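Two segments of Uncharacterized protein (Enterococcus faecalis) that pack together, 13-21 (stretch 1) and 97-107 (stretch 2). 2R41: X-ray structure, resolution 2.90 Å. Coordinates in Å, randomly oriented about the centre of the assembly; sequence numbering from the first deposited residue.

Stretch 1 13-21: SRYASLGVV
Stretch 2 97-107: HRETILLPAEM

Two segments distant in sequence pair here as parallel β-strands, and a buried glutamate then ties the turn after one strand to the helix that begins after the other. The example illustrates how parallel pairing staggers its hydrogen bonds. The two strands run in the same direction, their axes 21° apart, with Arg14 beside Glu99, Tyr15 beside Thr100 and Ala16 beside Ile101 at CA-CA distances of 4.6, 4.8 and 4.8 Å. Alternate residues supply the bonds: Glu99 N donates to Ser13 O (3.0 Å), Tyr15 N to Glu99 O (2.8 Å), Ile101 N to Tyr15 O (3.1 Å) and Ser17 N to Ile101 O (2.9 Å). Backbones are extended, with phi/psi of -122/161 at Tyr15 and -104/139 at Glu99.

Side chains alternate between the faces. On one, Arg14 (m, t, t) and Glu99 (chi1 m) form a salt bridge, NE to OE1 at 3.1 Å. On the other, the Arg98 guanidinium lies flat on the Tyr15 ring (chi1 m), planes 12° apart and Arg98 CZ 3.9 Å from the centroid of the Tyr15 ring, a cation-pi stack.

Beyond the strands, Ser17 (chi1 p) is the helix N-cap. Its OG accepts from Val20 N (3.1 Å) and donates to Glu106 OE1 (2.5 Å). The CA-to-CB bond of Glu106 (m, t, chi3 -50°), in the 3-10 segment 104-106, points toward the first stretch; its OE2 accepts from Gly19 N (3.1 Å), while OE1 also accepts from Leu103 N (3.0 Å). One carboxylate thus satisfies donors from both segments. Gly19 is closely fitted: an ideal CB would lie 2.9 Å from Leu103 CD2, a clash. Next to it, Val20 (chi1 t) makes apolar contacts, its CG2 4.0 Å from Ile101 CG2 and 3.3 Å from Leu103 CD1.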

# COMPACT_ATOMS: atom_id res chain seq x y z
N SER C 13 5.01 1.55 11.28
CA SER C 13 4.67 2.38 10.12
C SER C 13 4.91 3.84 10.33
O SER C 13 4.55 4.37 11.35
CB SER C 13 3.24 2.15 9.63
OG SER C 13 2.57 1.21 10.43
N ARG C 14 5.51 4.49 9.34
CA ARG C 14 5.76 5.91 9.40
C ARG C 14 4.94 6.62 8.34
O ARG C 14 4.96 6.21 7.20
CB ARG C 14 7.24 6.17 9.18
CG ARG C 14 8.11 5.47 10.19
CD ARG C 14 9.56 5.55 9.77
NE ARG C 14 10.41 5.42 10.94
CZ ARG C 14 11.74 5.39 10.91
NH1 ARG C 14 12.38 5.46 9.75
NH2 ARG C 14 12.43 5.27 12.05
N TYR C 15 4.20 7.67 8.70
CA TYR C 15 3.36 8.38 7.76
C TYR C 15 3.81 9.79 7.77
O TYR C 15 4.47 10.23 8.71
CB TYR C 15 1.90 8.30 8.19
CG TYR C 15 1.34 6.92 8.04
CD1 TYR C 15 0.64 6.55 6.89
CD2 TYR C 15 1.52 5.97 9.03
CE1 TYR C 15 0.13 5.23 6.73
CE2 TYR C 15 1.04 4.66 8.88
CZ TYR C 15 0.34 4.29 7.73
OH TYR C 15 -0.13 2.99 7.59
N ALA C 16 3.47 10.53 6.74
CA ALA C 16 3.66 11.97 6.80
C ALA C 16 2.34 12.68 6.54
O ALA C 16 1.58 12.27 5.68
CB ALA C 16 4.66 12.38 5.81
N SER C 17 2.06 13.74 7.28
CA SER C 17 0.77 14.41 7.16
C SER C 17 0.60 15.07 5.82
O SER C 17 1.58 15.35 5.15
CB SER C 17 0.67 15.53 8.20
OG SER C 17 1.32 16.70 7.72
N LEU C 18 -0.64 15.39 5.49
CA LEU C 18 -0.97 16.12 4.29
C LEU C 18 -0.15 17.39 4.11
O LEU C 18 0.48 17.59 3.06
CB LEU C 18 -2.46 16.43 4.24
CG LEU C 18 -2.94 17.39 3.14
CD1 LEU C 18 -2.88 16.78 1.75
CD2 LEU C 18 -4.35 17.89 3.43
N GLY C 19 -0.13 18.26 5.12
CA GLY C 19 0.64 19.48 5.03
C GLY C 19 2.12 19.27 4.79
O GLY C 19 2.75 20.02 4.06
N VAL C 20 2.68 18.24 5.40
CA VAL C 20 4.09 17.97 5.21
C VAL C 20 4.34 17.42 3.80
O VAL C 20 5.28 17.81 3.10
CB VAL C 20 4.64 17.00 6.29
CG1 VAL C 20 5.93 16.38 5.87
CG2 VAL C 20 4.93 17.75 7.56
N VAL C 21 3.48 16.51 3.37
CA VAL C 21 3.78 15.74 2.18
C VAL C 21 3.67 16.64 0.97
O VAL C 21 4.36 16.41 -0.04
CB VAL C 21 2.84 14.49 2.03
CG1 VAL C 21 1.45 14.90 1.58
CG2 VAL C 21 3.41 13.50 1.07
N HIS C 97 1.94 3.18 18.21
CA HIS C 97 1.78 2.18 17.15
C HIS C 97 2.17 2.75 15.79
O HIS C 97 2.70 2.03 14.95
CB HIS C 97 0.33 1.67 17.11
CG HIS C 97 -0.69 2.76 17.21
ND1 HIS C 97 -0.91 3.48 18.37
CD2 HIS C 97 -1.56 3.25 16.30
CE1 HIS C 97 -1.87 4.36 18.16
NE2 HIS C 97 -2.28 4.25 16.92
N ARG C 98 1.91 4.03 15.59
CA ARG C 98 2.20 4.68 14.32
C ARG C 98 3.03 5.94 14.53
O ARG C 98 2.78 6.72 15.45
CB ARG C 98 0.90 5.03 13.59
CG ARG C 98 0.48 6.48 13.71
CD ARG C 98 -0.13 6.99 12.41
NE ARG C 98 -1.00 6.00 11.79
CZ ARG C 98 -1.77 6.23 10.74
NH1 ARG C 98 -1.79 7.44 10.18
NH2 ARG C 98 -2.53 5.27 10.24
N GLU C 99 4.02 6.14 13.66
CA GLU C 99 4.85 7.34 13.70
C GLU C 99 4.46 8.31 12.59
O GLU C 99 4.20 7.91 11.46
CB GLU C 99 6.33 6.97 13.59
CG GLU C 99 6.86 6.18 14.77
CD GLU C 99 7.84 5.10 14.35
OE1 GLU C 99 8.81 5.41 13.64
OE2 GLU C 99 7.63 3.93 14.74
N THR C 100 4.44 9.60 12.92
CA THR C 100 3.96 10.62 12.00
C THR C 100 4.79 11.89 12.05
O THR C 100 5.14 12.38 13.11
CB THR C 100 2.50 10.94 12.31
OG1 THR C 100 1.75 9.73 12.30
CG2 THR C 100 1.90 11.86 11.27
N ILE C 101 5.11 12.41 10.87
CA ILE C 101 5.69 13.74 10.75
C ILE C 101 4.64 14.72 10.33
O ILE C 101 3.90 14.50 9.39
CB ILE C 101 6.75 13.76 9.69
CG1 ILE C 101 7.89 12.85 10.13
CG2 ILE C 101 7.22 15.16 9.49
CD1 ILE C 101 8.92 12.58 9.08
N LEU C 102 4.56 15.83 11.02
CA LEU C 102 3.50 16.79 10.74
C LEU C 102 3.91 18.18 11.16
O LEU C 102 4.96 18.39 11.79
CB LEU C 102 2.19 16.38 11.40
CG LEU C 102 2.17 16.46 12.93
CD1 LEU C 102 0.91 15.83 13.47
CD2 LEU C 102 3.34 15.76 13.57
N LEU C 103 3.05 19.12 10.79
CA LEU C 103 3.27 20.53 11.01
C LEU C 103 2.65 20.87 12.33
O LEU C 103 1.70 20.22 12.71
CB LEU C 103 2.54 21.30 9.93
CG LEU C 103 3.35 21.80 8.75
CD1 LEU C 103 4.47 20.85 8.44
CD2 LEU C 103 2.42 21.95 7.58
N PRO C 104 3.22 21.83 13.06
CA PRO C 104 2.66 22.31 14.33
C PRO C 104 1.21 22.70 14.24
O PRO C 104 0.44 22.41 15.15
CB PRO C 104 3.53 23.50 14.65
CG PRO C 104 4.88 23.04 14.13
CD PRO C 104 4.52 22.46 12.78
N ALA C 105 0.84 23.32 13.13
CA ALA C 105 -0.55 23.70 12.87
C ALA C 105 -1.51 22.51 12.85
O ALA C 105 -2.72 22.67 13.01
CB ALA C 105 -0.63 24.44 11.54
N GLU C 106 -0.98 21.31 12.65
CA GLU C 106 -1.79 20.13 12.51
C GLU C 106 -1.95 19.35 13.78
O GLU C 106 -2.79 18.49 13.80
CB GLU C 106 -1.22 19.21 11.44
CG GLU C 106 -1.40 19.71 10.02
CD GLU C 106 -0.68 18.84 8.99
OE1 GLU C 106 0.53 18.57 9.21
OE2 GLU C 106 -1.32 18.46 7.97
N MSE C 107 -1.14 19.62 14.81
CA MSE C 107 -1.32 19.07 16.18
C MSE C 107 -2.72 19.32 16.70
O MSE C 107 -3.28 20.40 16.50
CB MSE C 107 -0.36 19.73 17.17
CG MSE C 107 1.11 19.42 17.00
SE MSE C 107 1.55 17.54 16.93
CE MSE C 107 1.25 16.89 18.76